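Putative glyoxalase superfamily protein (PDB 3IUZ) probably acts as an iron(II)-dependent dioxygenase of the 2-oxoadipate dioxygenase/decarboxylase family, within the glyoxalase superfamily. Local coordinates at residues D92-I106 against V160-T172. Residues are numbered along the deposited sequence; the frame is centred on the assembly and turned at random. Where two conformers were deposited one is given.
Sequences DNGALPEGEAAFTRI and VGRVTGNSADPLT
The guanidinium of R105 lies between CB of L171 on one face and CG of P97 on the other, both displaced toward its rim, while the D169 carboxylate and the carbonyl of A102 lie at its edge. Two nitrogens grip D169 end-on in a salt bridge: NH1 of R105 reaches OD2 at 2.8 Å on the syn side, and NH2 of R105 reaches OD1 at 2.7 Å from above the carboxylate plane, the two planes being 35° apart. From the opposite face OD1 of D169 also accepts a hydrogen bond from the backbone N of L171 (2.9 Å), closing an Asx turn. NE of R105 donates to A102 O at 2.9 Å, nearly straight at 168°, which fixes the rotation of the group; the chain extended from CG to NE carries it there from helix 101-110. A water joins OD2 of D169 to A95 O.

Further along, A95 N donates to S167 O (2.8 Å, 169°), and CD1 of L96 packs on CD of P170 at 3.7 Å. At the far end, OG1 of T164 lies 2.8 Å from D92 O, close to the end of helix 154-164. The contact thus joins the loop 92-100 and the first turns of helix 101-110 to the end of helix 154-164 and the loop linking it to helix 173-185. With all three nitrogens of R105 engaged and its carboxylate partner gripped on both oxygens, the ion pair is probably held rigidly, and both groups would be expected to stay charged.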
loop_
_atom_site.group_PDB
_atom_site.type_symbol
_atom_site.label_atom_id
_atom_site.label_comp_id
_atom_site.label_asym_id
_atom_site.label_seq_id
_atom_site.Cartn_x
_atom_site.Cartn_y
_atom_site.Cartn_z
ATOM N N ASP A 92 -19.520 -5.479 10.893
ATOM C CA ASP A 92 -19.142 -4.893 12.178
ATOM C C ASP A 92 -17.787 -4.212 12.056
ATOM O O ASP A 92 -16.774 -4.728 12.522
ATOM C CB ASP A 92 -19.137 -5.961 13.248
ATOM C CG ASP A 92 -19.143 -5.392 14.661
ATOM O OD1 ASP A 92 -19.242 -4.155 14.840
ATOM O OD2 ASP A 92 -19.051 -6.219 15.592
ATOM N N ASN A 93 -17.777 -3.070 11.380
ATOM C CA ASN A 93 -16.529 -2.407 10.957
ATOM C C ASN A 93 -16.455 -1.000 11.491
ATOM O O ASN A 93 -15.731 -0.168 10.959
ATOM C CB ASN A 93 -16.412 -2.391 9.437
ATOM C CG ASN A 93 -14.974 -2.543 8.948
ATOM O OD1 ASN A 93 -14.156 -3.163 9.606
ATOM N ND2 ASN A 93 -14.664 -1.964 7.785
ATOM N N GLY A 94 -17.225 -0.707 12.543
ATOM C CA GLY A 94 -17.209 0.626 13.138
ATOM C C GLY A 94 -17.658 1.688 12.155
ATOM O O GLY A 94 -18.651 1.530 11.492
ATOM N N ALA A 95 -16.910 2.768 12.038
ATOM C CA ALA A 95 -17.229 3.851 11.100
ATOM C C ALA A 95 -16.631 3.690 9.706
ATOM O O ALA A 95 -16.802 4.567 8.853
ATOM C CB ALA A 95 -16.800 5.175 11.693
ATOM N N LEU A 96 -15.927 2.572 9.474
ATOM C CA LEU A 96 -15.167 2.325 8.272
ATOM C C LEU A 96 -16.002 1.526 7.283
ATOM O O LEU A 96 -16.567 0.487 7.660
ATOM C CB LEU A 96 -13.881 1.540 8.616
ATOM C CG LEU A 96 -12.756 1.479 7.557
ATOM C CD1 LEU A 96 -12.217 2.884 7.279
ATOM C CD2 LEU A 96 -11.701 0.489 8.140
ATOM N N PRO A 97 -16.165 2.047 6.046
ATOM C CA PRO A 97 -16.845 1.234 5.046
ATOM C C PRO A 97 -16.211 -0.167 4.949
ATOM O O PRO A 97 -15.017 -0.359 5.206
ATOM C CB PRO A 97 -16.651 2.010 3.727
ATOM C CG PRO A 97 -16.365 3.460 4.170
ATOM C CD PRO A 97 -15.650 3.311 5.496
ATOM N N GLU A 98 -17.018 -1.121 4.543
ATOM C CA GLU A 98 -16.654 -2.504 4.571
ATOM C C GLU A 98 -15.730 -2.843 3.418
ATOM O O GLU A 98 -15.964 -2.426 2.302
ATOM C CB GLU A 98 -17.915 -3.355 4.430
ATOM C CG GLU A 98 -18.951 -3.187 5.528
ATOM C CD GLU A 98 -20.241 -3.957 5.237
ATOM O OE1 GLU A 98 -20.143 -5.079 4.723
ATOM O OE2 GLU A 98 -21.336 -3.419 5.492
ATOM N N GLY A 99 -14.747 -3.693 3.684
ATOM C CA GLY A 99 -13.833 -4.150 2.657
ATOM C C GLY A 99 -13.214 -3.060 1.820
ATOM O O GLY A 99 -12.785 -2.002 2.349
ATOM N N GLU A 100 -13.121 -3.306 0.530
ATOM C CA GLU A 100 -12.360 -2.397 -0.352
ATOM C C GLU A 100 -13.016 -1.013 -0.535
ATOM O O GLU A 100 -12.361 -0.073 -0.982
ATOM C CB GLU A 100 -12.042 -3.001 -1.700
ATOM C CG GLU A 100 -13.234 -3.248 -2.571
ATOM C CD GLU A 100 -12.915 -3.151 -4.026
ATOM O OE1 GLU A 100 -11.729 -3.276 -4.396
ATOM O OE2 GLU A 100 -13.884 -2.973 -4.784
ATOM N N ALA A 101 -14.308 -0.902 -0.235
ATOM C CA ALA A 101 -15.018 0.375 -0.370
ATOM C C ALA A 101 -14.324 1.462 0.441
ATOM O O ALA A 101 -14.459 2.624 0.167
ATOM C CB ALA A 101 -16.496 0.243 0.111
ATOM N N ALA A 102 -13.580 1.083 1.460
ATOM C CA ALA A 102 -12.885 2.078 2.271
ATOM C C ALA A 102 -11.825 2.787 1.449
ATOM O O ALA A 102 -11.484 3.911 1.737
ATOM C CB ALA A 102 -12.268 1.426 3.533
ATOM N N PHE A 103 -11.303 2.107 0.429
ATOM C CA PHE A 103 -10.302 2.664 -0.460
ATOM C C PHE A 103 -10.768 2.981 -1.895
ATOM O O PHE A 103 -10.261 3.909 -2.474
ATOM C CB PHE A 103 -9.078 1.745 -0.465
ATOM C CG PHE A 103 -8.337 1.829 0.819
ATOM C CD1 PHE A 103 -7.483 2.892 1.041
ATOM C CD2 PHE A 103 -8.660 0.983 1.876
ATOM C CE1 PHE A 103 -6.904 3.067 2.258
ATOM C CE2 PHE A 103 -8.077 1.154 3.095
ATOM C CZ PHE A 103 -7.179 2.181 3.276
ATOM N N THR A 104 -11.723 2.258 -2.459
ATOM C CA THR A 104 -12.168 2.632 -3.804
ATOM C C THR A 104 -12.790 4.061 -3.834
ATOM O O THR A 104 -12.671 4.748 -4.827
ATOM C CB THR A 104 -13.133 1.624 -4.413
ATOM O OG1 THR A 104 -14.155 1.303 -3.495
ATOM C CG2 THR A 104 -12.366 0.310 -4.790
ATOM N N ARG A 105 -13.454 4.451 -2.761
ATOM C CA ARG A 105 -13.962 5.804 -2.563
ATOM C C ARG A 105 -12.862 6.888 -2.574
ATOM O O ARG A 105 -13.184 8.066 -2.732
ATOM C CB ARG A 105 -14.751 5.909 -1.276
ATOM C CG ARG A 105 -13.867 5.943 0.004
ATOM C CD ARG A 105 -14.624 5.778 1.301
ATOM N NE ARG A 105 -13.700 5.608 2.429
ATOM C CZ ARG A 105 -13.888 6.059 3.671
ATOM N NH1 ARG A 105 -14.985 6.720 4.034
ATOM N NH2 ARG A 105 -12.981 5.792 4.590
ATOM N N ILE A 106 -11.588 6.469 -2.430
ATOM C CA ILE A 106 -10.432 7.325 -2.533
ATOM C C ILE A 106 -9.770 7.160 -3.905
ATOM O O ILE A 106 -9.491 8.144 -4.605
ATOM C CB ILE A 106 -9.372 7.011 -1.421
ATOM C CG1 ILE A 106 -9.920 7.222 -0.006
ATOM C CG2 ILE A 106 -8.088 7.815 -1.652
ATOM C CD1 ILE A 106 -8.978 6.640 1.168
ATOM N N VAL A 160 -13.173 -11.139 15.231
ATOM C CA VAL A 160 -13.096 -10.136 14.179
ATOM C C VAL A 160 -13.862 -8.865 14.575
ATOM O O VAL A 160 -13.300 -7.772 14.566
ATOM C CB VAL A 160 -13.534 -10.679 12.806
ATOM C CG1 VAL A 160 -13.627 -9.518 11.752
ATOM C CG2 VAL A 160 -12.572 -11.752 12.359
ATOM N N GLY A 161 -15.115 -9.015 14.986
ATOM C CA GLY A 161 -15.929 -7.872 15.301
ATOM C C GLY A 161 -15.419 -7.076 16.485
ATOM O O GLY A 161 -15.471 -5.853 16.490
ATOM N N ARG A 162 -14.892 -7.755 17.502
ATOM C CA ARG A 162 -14.295 -7.001 18.596
ATOM C C ARG A 162 -13.093 -6.181 18.122
ATOM O O ARG A 162 -12.880 -5.092 18.618
ATOM C CB ARG A 162 -13.898 -7.890 19.784
ATOM C CG ARG A 162 -15.047 -8.218 20.706
ATOM C CD ARG A 162 -14.508 -8.770 22.018
ATOM N NE ARG A 162 -13.886 -10.046 21.729
ATOM C CZ ARG A 162 -14.556 -11.181 21.582
ATOM N NH1 ARG A 162 -15.875 -11.216 21.740
ATOM N NH2 ARG A 162 -13.904 -12.284 21.303
ATOM N N VAL A 163 -12.335 -6.688 17.161
ATOM C CA VAL A 163 -11.140 -6.002 16.704
ATOM C C VAL A 163 -11.525 -4.831 15.797
ATOM O O VAL A 163 -11.050 -3.717 16.016
ATOM C CB VAL A 163 -10.124 -6.962 16.024
ATOM C CG1 VAL A 163 -9.074 -6.179 15.263
ATOM C CG2 VAL A 163 -9.454 -7.907 17.074
ATOM N N THR A 164 -12.416 -5.074 14.841
ATOM C CA THR A 164 -12.762 -4.068 13.829
ATOM C C THR A 164 -13.953 -3.159 14.173
ATOM O O THR A 164 -14.089 -2.088 13.578
ATOM C CB THR A 164 -13.010 -4.704 12.428
ATOM O OG1 THR A 164 -14.134 -5.590 12.483
ATOM C CG2 THR A 164 -11.752 -5.457 11.922
ATOM N N GLY A 165 -14.798 -3.550 15.135
ATOM C CA GLY A 165 -16.075 -2.882 15.331
ATOM C C GLY A 165 -15.980 -1.489 15.947
ATOM O O GLY A 165 -16.962 -0.781 16.052
ATOM N N ASN A 166 -14.779 -1.074 16.296
ATOM C CA ASN A 166 -14.550 0.276 16.818
ATOM C C ASN A 166 -13.788 1.157 15.830
ATOM O O ASN A 166 -13.365 2.255 16.182
ATOM C CB ASN A 166 -13.789 0.206 18.172
ATOM C CG ASN A 166 -12.385 -0.473 18.049
ATOM O OD1 ASN A 166 -11.651 -0.278 17.054
ATOM N ND2 ASN A 166 -12.018 -1.252 19.067
ATOM N N SER A 167 -13.587 0.688 14.603
ATOM C CA SER A 167 -12.752 1.422 13.668
ATOM C C SER A 167 -13.204 2.852 13.454
ATOM O O SER A 167 -14.435 3.150 13.383
ATOM C CB SER A 167 -12.698 0.759 12.309
ATOM O OG SER A 167 -12.198 -0.545 12.378
ATOM N N ALA A 168 -12.221 3.727 13.315
ATOM C CA ALA A 168 -12.486 5.117 12.910
ATOM C C ALA A 168 -12.596 5.171 11.390
ATOM O O ALA A 168 -12.115 4.258 10.695
ATOM C CB ALA A 168 -11.387 6.062 13.377
ATOM N N ASP A 169 -13.270 6.218 10.892
ATOM C CA ASP A 169 -13.175 6.582 9.474
ATOM C C ASP A 169 -12.160 7.693 9.300
ATOM O O ASP A 169 -12.385 8.861 9.704
ATOM C CB ASP A 169 -14.539 6.979 8.897
ATOM C CG ASP A 169 -14.485 7.226 7.375
ATOM O OD1 ASP A 169 -13.364 7.296 6.821
ATOM O OD2 ASP A 169 -15.571 7.320 6.736
ATOM N N PRO A 170 -10.996 7.363 8.719
ATOM C CA PRO A 170 -9.963 8.384 8.546
ATOM C C PRO A 170 -10.183 9.403 7.430
ATOM O O PRO A 170 -9.472 10.406 7.364
ATOM C CB PRO A 170 -8.735 7.531 8.198
ATOM C CG PRO A 170 -9.360 6.465 7.333
ATOM C CD PRO A 170 -10.610 6.106 8.047
ATOM N N LEU A 171 -11.156 9.174 6.563
ATOM C CA LEU A 171 -11.363 10.058 5.398
ATOM C C LEU A 171 -12.232 11.263 5.785
ATOM O O LEU A 171 -13.442 11.200 5.742
ATOM C CB LEU A 171 -12.021 9.251 4.278
ATOM C CG LEU A 171 -12.005 9.974 2.911
ATOM C CD1 LEU A 171 -10.617 10.126 2.373
ATOM C CD2 LEU A 171 -12.890 9.220 1.893
ATOM N N THR A 172 -11.589 12.366 6.103
ATOM C CA THR A 172 -12.230 13.491 6.724
ATOM C C THR A 172 -13.103 14.267 5.687
ATOM O O THR A 172 -12.955 14.071 4.475
ATOM C CB THR A 172 -11.196 14.450 7.295
ATOM O OG1 THR A 172 -10.543 15.155 6.236
ATOM C CG2 THR A 172 -10.177 13.740 8.236
HETATM O O HOH W 1 -19.224 -2.999 17.264
HETATM O O HOH W 2 -17.843 6.762 8.062
#